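Local coordinates for protein CsuE (Acinetobacter baumannii, PDB 6FJY) that forms the tip adhesion subunit of archaic chaperone-usher Csu pili, held here by the chaperone CsuC before assembly, and probably mediates attachment in biofilm formation, at residues S204-R209 with Y216-N221; Y245-N250 with D304-Q309. One frame throughout, in Å; residues are numbered along the deposited sequence.

Contact 1: residues S204-R209 with Y216-N221; sequences SSMGIR and YYVSLN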
loop_
_atom_site.group_PDB
_atom_site.type_symbol
_atom_site.label_atom_id
_atom_site.label_comp_id
_atom_site.label_asym_id
_atom_site.label_seq_id
_atom_site.Cartn_x
_atom_site.Cartn_y
_atom_site.Cartn_z
ATOM N N SER D 204 -29.525 2.489 -9.925
ATOM C CA SER D 204 -28.765 2.169 -8.721
ATOM C C SER D 204 -27.496 3.012 -8.663
ATOM O O SER D 204 -27.398 4.042 -9.336
ATOM C CB SER D 204 -28.426 0.674 -8.669
ATOM O OG SER D 204 -27.705 0.342 -7.496
ATOM N N SER D 205 -26.520 2.589 -7.861
ATOM C CA SER D 205 -25.296 3.357 -7.711
ATOM C C SER D 205 -24.186 2.466 -7.169
ATOM O O SER D 205 -24.436 1.408 -6.584
ATOM C CB SER D 205 -25.511 4.572 -6.796
ATOM O OG SER D 205 -25.767 4.198 -5.451
ATOM N N MET D 206 -22.951 2.909 -7.398
ATOM C CA MET D 206 -21.755 2.337 -6.798
ATOM C C MET D 206 -21.073 3.410 -5.963
ATOM O O MET D 206 -21.182 4.606 -6.252
ATOM C CB MET D 206 -20.784 1.803 -7.868
ATOM C CG MET D 206 -21.293 0.598 -8.624
ATOM S SD MET D 206 -20.250 0.167 -10.002
ATOM C CE MET D 206 -18.712 0.465 -9.227
ATOM N N GLY D 207 -20.379 2.977 -4.912
ATOM C CA GLY D 207 -19.696 3.897 -4.027
ATOM C C GLY D 207 -18.233 3.545 -3.839
ATOM O O GLY D 207 -17.901 2.392 -3.552
ATOM N N ILE D 208 -17.348 4.532 -3.996
ATOM C CA ILE D 208 -15.912 4.337 -3.819
ATOM C C ILE D 208 -15.377 5.395 -2.861
ATOM O O ILE D 208 -15.469 6.598 -3.136
ATOM C CB ILE D 208 -15.156 4.379 -5.156
ATOM C CG1 ILE D 208 -15.685 3.269 -6.067
ATOM C CG2 ILE D 208 -13.662 4.226 -4.919
ATOM C CD1 ILE D 208 -15.004 3.163 -7.390
ATOM N N ARG D 209 -14.812 4.946 -1.744
ATOM C CA ARG D 209 -14.217 5.812 -0.732
ATOM C C ARG D 209 -12.703 5.695 -0.853
ATOM O O ARG D 209 -12.136 4.620 -0.624
ATOM C CB ARG D 209 -14.691 5.428 0.670
ATOM C CG ARG D 209 -16.213 5.453 0.819
ATOM C CD ARG D 209 -16.662 4.949 2.180
ATOM N NE ARG D 209 -15.869 5.544 3.252
ATOM C CZ ARG D 209 -15.146 4.851 4.127
ATOM N NH1 ARG D 209 -15.121 3.524 4.076
ATOM N NH2 ARG D 209 -14.458 5.489 5.066
ATOM N N TYR D 216 -8.476 7.075 -10.320
ATOM C CA TYR D 216 -8.721 5.746 -10.858
ATOM C C TYR D 216 -9.759 5.846 -11.954
ATOM O O TYR D 216 -10.490 6.835 -12.061
ATOM C CB TYR D 216 -9.207 4.767 -9.789
ATOM C CG TYR D 216 -10.425 5.274 -9.065
ATOM C CD1 TYR D 216 -10.287 6.060 -7.930
ATOM C CD2 TYR D 216 -11.711 4.988 -9.519
ATOM C CE1 TYR D 216 -11.377 6.542 -7.257
ATOM C CE2 TYR D 216 -12.821 5.474 -8.844
ATOM C CZ TYR D 216 -12.638 6.249 -7.709
ATOM O OH TYR D 216 -13.709 6.752 -7.025
ATOM N N TYR D 217 -9.805 4.796 -12.761
ATOM C CA TYR D 217 -10.848 4.584 -13.747
ATOM C C TYR D 217 -11.704 3.397 -13.323
ATOM O O TYR D 217 -11.195 2.417 -12.764
ATOM C CB TYR D 217 -10.251 4.329 -15.131
ATOM C CG TYR D 217 -9.567 5.529 -15.764
ATOM C CD1 TYR D 217 -10.310 6.555 -16.340
ATOM C CD2 TYR D 217 -8.178 5.624 -15.812
ATOM C CE1 TYR D 217 -9.690 7.650 -16.931
ATOM C CE2 TYR D 217 -7.548 6.718 -16.402
ATOM C CZ TYR D 217 -8.313 7.723 -16.957
ATOM O OH TYR D 217 -7.709 8.800 -17.542
ATOM N N VAL D 218 -13.004 3.497 -13.582
ATOM C CA VAL D 218 -13.963 2.435 -13.312
ATOM C C VAL D 218 -14.496 1.949 -14.647
ATOM O O VAL D 218 -15.092 2.722 -15.405
ATOM C CB VAL D 218 -15.113 2.912 -12.411
ATOM C CG1 VAL D 218 -15.909 1.730 -11.920
ATOM C CG2 VAL D 218 -14.590 3.709 -11.248
ATOM N N SER D 219 -14.298 0.669 -14.932
ATOM C CA SER D 219 -14.812 0.060 -16.150
ATOM C C SER D 219 -15.702 -1.131 -15.805
ATOM O O SER D 219 -15.577 -1.753 -14.740
ATOM C CB SER D 219 -13.680 -0.389 -17.071
ATOM O OG SER D 219 -12.917 0.719 -17.510
ATOM N N LEU D 220 -16.607 -1.441 -16.729
ATOM C CA LEU D 220 -17.493 -2.594 -16.611
ATOM C C LEU D 220 -17.345 -3.449 -17.858
ATOM O O LEU D 220 -17.362 -2.930 -18.979
ATOM C CB LEU D 220 -18.960 -2.175 -16.430
ATOM C CG LEU D 220 -19.360 -1.313 -15.223
ATOM C CD1 LEU D 220 -20.865 -1.141 -15.205
ATOM C CD2 LEU D 220 -18.882 -1.897 -13.909
ATOM N N ASN D 221 -17.185 -4.754 -17.658
ATOM C CA ASN D 221 -17.063 -5.685 -18.769
ATOM C C ASN D 221 -18.444 -5.908 -19.387
ATOM O O ASN D 221 -19.404 -5.189 -19.098
ATOM C CB ASN D 221 -16.406 -6.982 -18.304
ATOM C CG ASN D 221 -17.349 -7.873 -17.513
ATOM O OD1 ASN D 221 -18.301 -7.408 -16.892
ATOM N ND2 ASN D 221 -17.079 -9.164 -17.535
#
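Ile208 reaches across the core of an Ig-like beta sandwich to Tyr216 and Val218, and together with Met206 it ties strand 202-210 to the facing strand 217-220 and to Tyr216 just before it. The two backbones are not neighbours in one sheet: even the nearest pair of CA atoms, those of Ile208 and Val218, stands 9.9 Å apart. The gap is filled by side chains.

Followed outward, Ile208 meets the tyrosine at almost every atom. Ile208 CB lies 3.3 Å from Tyr216 OH, and the CG2 branch, anti to the backbone N, also rests against this hydroxyl and the neighbouring CZ. The other branch starts beside the backbone N (chi1 -60°) and runs on extended through CG1 (chi2 -178°), which carries CD1 along the phenol. There Ile208 CD1 approaches the ring obliquely, 3.5 Å from Tyr216 CE2, and at the same time comes within 3.9 Å of Val218 CG2. Both branches of the isoleucine lie on one side of the ring plane, about the hydroxyl end of the phenol, the two side chains arriving from opposite directions. Val218 CG2 lies in the plane of the Tyr216 ring, at its edge.

All four contacting residues are buried, and the tyrosine hydroxyl, though pressed against aliphatic carbons, has a polar outlet in a weak hydrogen bond to the hydroxyl of Tyr283 on strand 279-289. That strand pairs with 202-210, while 217-220 pairs with 302-311, so the contact joins the two layers. Further along, Trp256 and Val308 also pack on Met206. The Met206 chain is extended at chi2 but bends at chi3 (40°), and its terminal methyl CE ends 4.1 Å from Val218 CG1.

Contact 2: residues Y245-N250 with D304-Q309; sequences YDIFKN and DTVTVQ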
loop_
_atom_site.group_PDB
_atom_site.type_symbol
_atom_site.label_atom_id
_atom_site.label_comp_id
_atom_site.label_asym_id
_atom_site.label_seq_id
_atom_site.Cartn_x
_atom_site.Cartn_y
_atom_site.Cartn_z
ATOM N N TYR D 245 -29.543 -6.850 -22.015
ATOM C CA TYR D 245 -29.659 -5.632 -21.226
ATOM C C TYR D 245 -28.429 -4.761 -21.460
ATOM O O TYR D 245 -27.497 -5.138 -22.175
ATOM C CB TYR D 245 -29.840 -5.965 -19.742
ATOM C CG TYR D 245 -28.568 -6.428 -19.078
ATOM C CD1 TYR D 245 -28.173 -7.754 -19.146
ATOM C CD2 TYR D 245 -27.755 -5.534 -18.390
ATOM C CE1 TYR D 245 -27.004 -8.179 -18.543
ATOM C CE2 TYR D 245 -26.588 -5.949 -17.787
ATOM C CZ TYR D 245 -26.216 -7.270 -17.867
ATOM O OH TYR D 245 -25.053 -7.687 -17.271
ATOM N N ASP D 246 -28.435 -3.579 -20.845
ATOM C CA ASP D 246 -27.231 -2.758 -20.788
ATOM C C ASP D 246 -27.290 -1.900 -19.529
ATOM O O ASP D 246 -28.272 -1.912 -18.782
ATOM C CB ASP D 246 -27.064 -1.898 -22.049
ATOM C CG ASP D 246 -25.603 -1.758 -22.485
ATOM O OD1 ASP D 246 -24.781 -1.268 -21.686
ATOM O OD2 ASP D 246 -25.270 -2.143 -23.627
ATOM N N ILE D 247 -26.205 -1.167 -19.302
ATOM C CA ILE D 247 -26.043 -0.294 -18.148
ATOM C C ILE D 247 -25.679 1.091 -18.659
ATOM O O ILE D 247 -24.866 1.226 -19.582
ATOM C CB ILE D 247 -24.956 -0.819 -17.185
ATOM C CG1 ILE D 247 -25.316 -2.200 -16.633
ATOM C CG2 ILE D 247 -24.733 0.148 -16.045
ATOM C CD1 ILE D 247 -24.199 -2.800 -15.832
ATOM N N PHE D 248 -26.263 2.122 -18.055
ATOM C CA PHE D 248 -26.079 3.482 -18.539
ATOM C C PHE D 248 -25.693 4.410 -17.398
ATOM O O PHE D 248 -26.252 4.320 -16.302
ATOM C CB PHE D 248 -27.348 3.968 -19.258
ATOM C CG PHE D 248 -27.657 3.180 -20.497
ATOM C CD1 PHE D 248 -28.572 2.142 -20.473
ATOM C CD2 PHE D 248 -26.985 3.445 -21.677
ATOM C CE1 PHE D 248 -28.830 1.401 -21.614
ATOM C CE2 PHE D 248 -27.238 2.714 -22.819
ATOM C CZ PHE D 248 -28.160 1.692 -22.789
ATOM N N LYS D 249 -24.741 5.308 -17.674
ATOM C CA LYS D 249 -24.308 6.301 -16.694
ATOM C C LYS D 249 -25.456 7.246 -16.360
ATOM O O LYS D 249 -26.152 7.728 -17.258
ATOM C CB LYS D 249 -23.119 7.104 -17.228
ATOM C CG LYS D 249 -21.931 6.299 -17.776
ATOM C CD LYS D 249 -20.784 7.240 -18.178
ATOM C CE LYS D 249 -19.785 6.556 -19.108
ATOM N NZ LYS D 249 -18.682 7.474 -19.561
ATOM N N ASN D 250 -25.657 7.497 -15.064
ATOM C CA ASN D 250 -26.679 8.422 -14.541
ATOM C C ASN D 250 -28.017 8.070 -15.193
ATOM O O ASN D 250 -28.373 6.884 -15.236
ATOM C CB ASN D 250 -26.204 9.857 -14.738
ATOM C CG ASN D 250 -24.858 10.134 -14.072
ATOM O OD1 ASN D 250 -24.668 9.891 -12.874
ATOM N ND2 ASN D 250 -23.912 10.633 -14.857
ATOM N N ASP D 304 -26.711 -12.339 -14.515
ATOM C CA ASP D 304 -25.407 -12.097 -15.114
ATOM C C ASP D 304 -24.488 -11.521 -14.049
ATOM O O ASP D 304 -24.935 -10.989 -13.031
ATOM C CB ASP D 304 -25.490 -11.145 -16.313
ATOM C CG ASP D 304 -24.263 -11.240 -17.215
ATOM O OD1 ASP D 304 -23.522 -12.249 -17.111
ATOM O OD2 ASP D 304 -24.038 -10.304 -18.015
ATOM N N THR D 305 -23.189 -11.618 -14.296
ATOM C CA THR D 305 -22.197 -11.068 -13.379
ATOM C C THR D 305 -21.253 -10.166 -14.165
ATOM O O THR D 305 -20.537 -10.633 -15.058
ATOM C CB THR D 305 -21.440 -12.182 -12.658
ATOM O OG1 THR D 305 -22.384 -13.100 -12.096
ATOM C CG2 THR D 305 -20.600 -11.606 -11.539
ATOM N N VAL D 306 -21.266 -8.878 -13.840
ATOM C CA VAL D 306 -20.451 -7.881 -14.522
ATOM C C VAL D 306 -19.202 -7.621 -13.695
ATOM O O VAL D 306 -19.282 -7.420 -12.476
ATOM C CB VAL D 306 -21.239 -6.579 -14.746
ATOM C CG1 VAL D 306 -20.317 -5.491 -15.265
ATOM C CG2 VAL D 306 -22.378 -6.812 -15.718
ATOM N N THR D 307 -18.048 -7.637 -14.360
ATOM C CA THR D 307 -16.784 -7.335 -13.711
ATOM C C THR D 307 -16.614 -5.821 -13.632
ATOM O O THR D 307 -16.618 -5.136 -14.659
ATOM C CB THR D 307 -15.630 -7.986 -14.475
ATOM O OG1 THR D 307 -15.750 -9.412 -14.406
ATOM C CG2 THR D 307 -14.293 -7.585 -13.875
ATOM N N VAL D 308 -16.530 -5.301 -12.410
ATOM C CA VAL D 308 -16.188 -3.905 -12.155
ATOM C C VAL D 308 -14.670 -3.816 -12.032
ATOM O O VAL D 308 -14.085 -4.330 -11.073
ATOM C CB VAL D 308 -16.857 -3.370 -10.885
ATOM C CG1 VAL D 308 -16.558 -1.878 -10.742
ATOM C CG2 VAL D 308 -18.352 -3.625 -10.894
ATOM N N GLN D 309 -14.029 -3.168 -12.998
ATOM C CA GLN D 309 -12.586 -2.952 -12.959
ATOM C C GLN D 309 -12.286 -1.560 -12.418
ATOM O O GLN D 309 -12.840 -0.566 -12.903
ATOM C CB GLN D 309 -11.957 -3.122 -14.338
ATOM C CG GLN D 309 -10.444 -3.023 -14.318
ATOM C CD GLN D 309 -9.839 -3.199 -15.689
ATOM O OE1 GLN D 309 -10.331 -2.650 -16.672
ATOM N NE2 GLN D 309 -8.767 -3.973 -15.764
#
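Tyr245 donates its phenolic hydrogen to Asp304 across the interior of the Ig-like beta sandwich, with Tyr245 OH 2.9 Å from Asp304 OD2. The acceptor oxygen lies in the plane of the tyrosine ring, at its edge, but the hydroxyl meets the carboxylate on its anti side and 24° out of the carboxylate plane. Asp304 CG stands anti to the backbone N, a torsion that carries the carboxylate to the tyrosine hydroxyl. Ring and carboxylate are strongly turned against each other, their planes 77° apart.

Beside this bond the same hydroxyl is closed in by carbon. Val306 CG2 comes within 3.2 Å of Tyr245 OH, near the ring plane, and the same methyl also touches Ile247 more loosely, 4.4 Å from Ile247 CD1. One valine branch therefore serves both inward-facing residues of strand 242-249. The axes of segments 245-249 and 304-309 come no closer than 11.0 Å, with N-to-C directions 36° from parallel, as expected for facing layers joined by side chains.

In the second shell, the carboxylate is steadied from its other oxygen: Asp304 OD1 accepts a hydrogen bond from the backbone N of Leu224. Asp246, next to the tyrosine, forms salt bridges with Arg232 and Arg255. Along its edge, residues 304-309 pair in a parallel beta ladder with a strand of CsuC, so the sheet runs on across the interface, consistent with chaperone donor-strand complementation, and Val110 of CsuC packs on Tyr245. The backbone beyond the tyrosine is pinned locally, since Ile247 N donates to the anti lone pair of Asp246 OD1 at 2.8 Å.

In the fold
Contacts 1 and 2 occupy adjoining parts of one core, their centres about 10 Å apart; contact 1 uses strand 217-220 and contact 2 its antiparallel neighbour 302-311. Probable hydrogen bonds connect these strands: Ser219 O lies 2.7 Å from Gln309 N, and Asn221 OD1 lies 2.6 Å from Thr307 N. Inside, Leu220 CD2 packs 3.5 Å from Val308 CG2, bridging the two clusters. The opposing layer contributes 204-209 and 245-250, each paired with strand 279-289. CsuC borders both contacts: its strand adds to 304-309, and Phe194 O of CsuC is hydrogen-bonded to Tyr217 OH beside contact 1, so the chaperone adjoins the same layer in this pre-assembly complex.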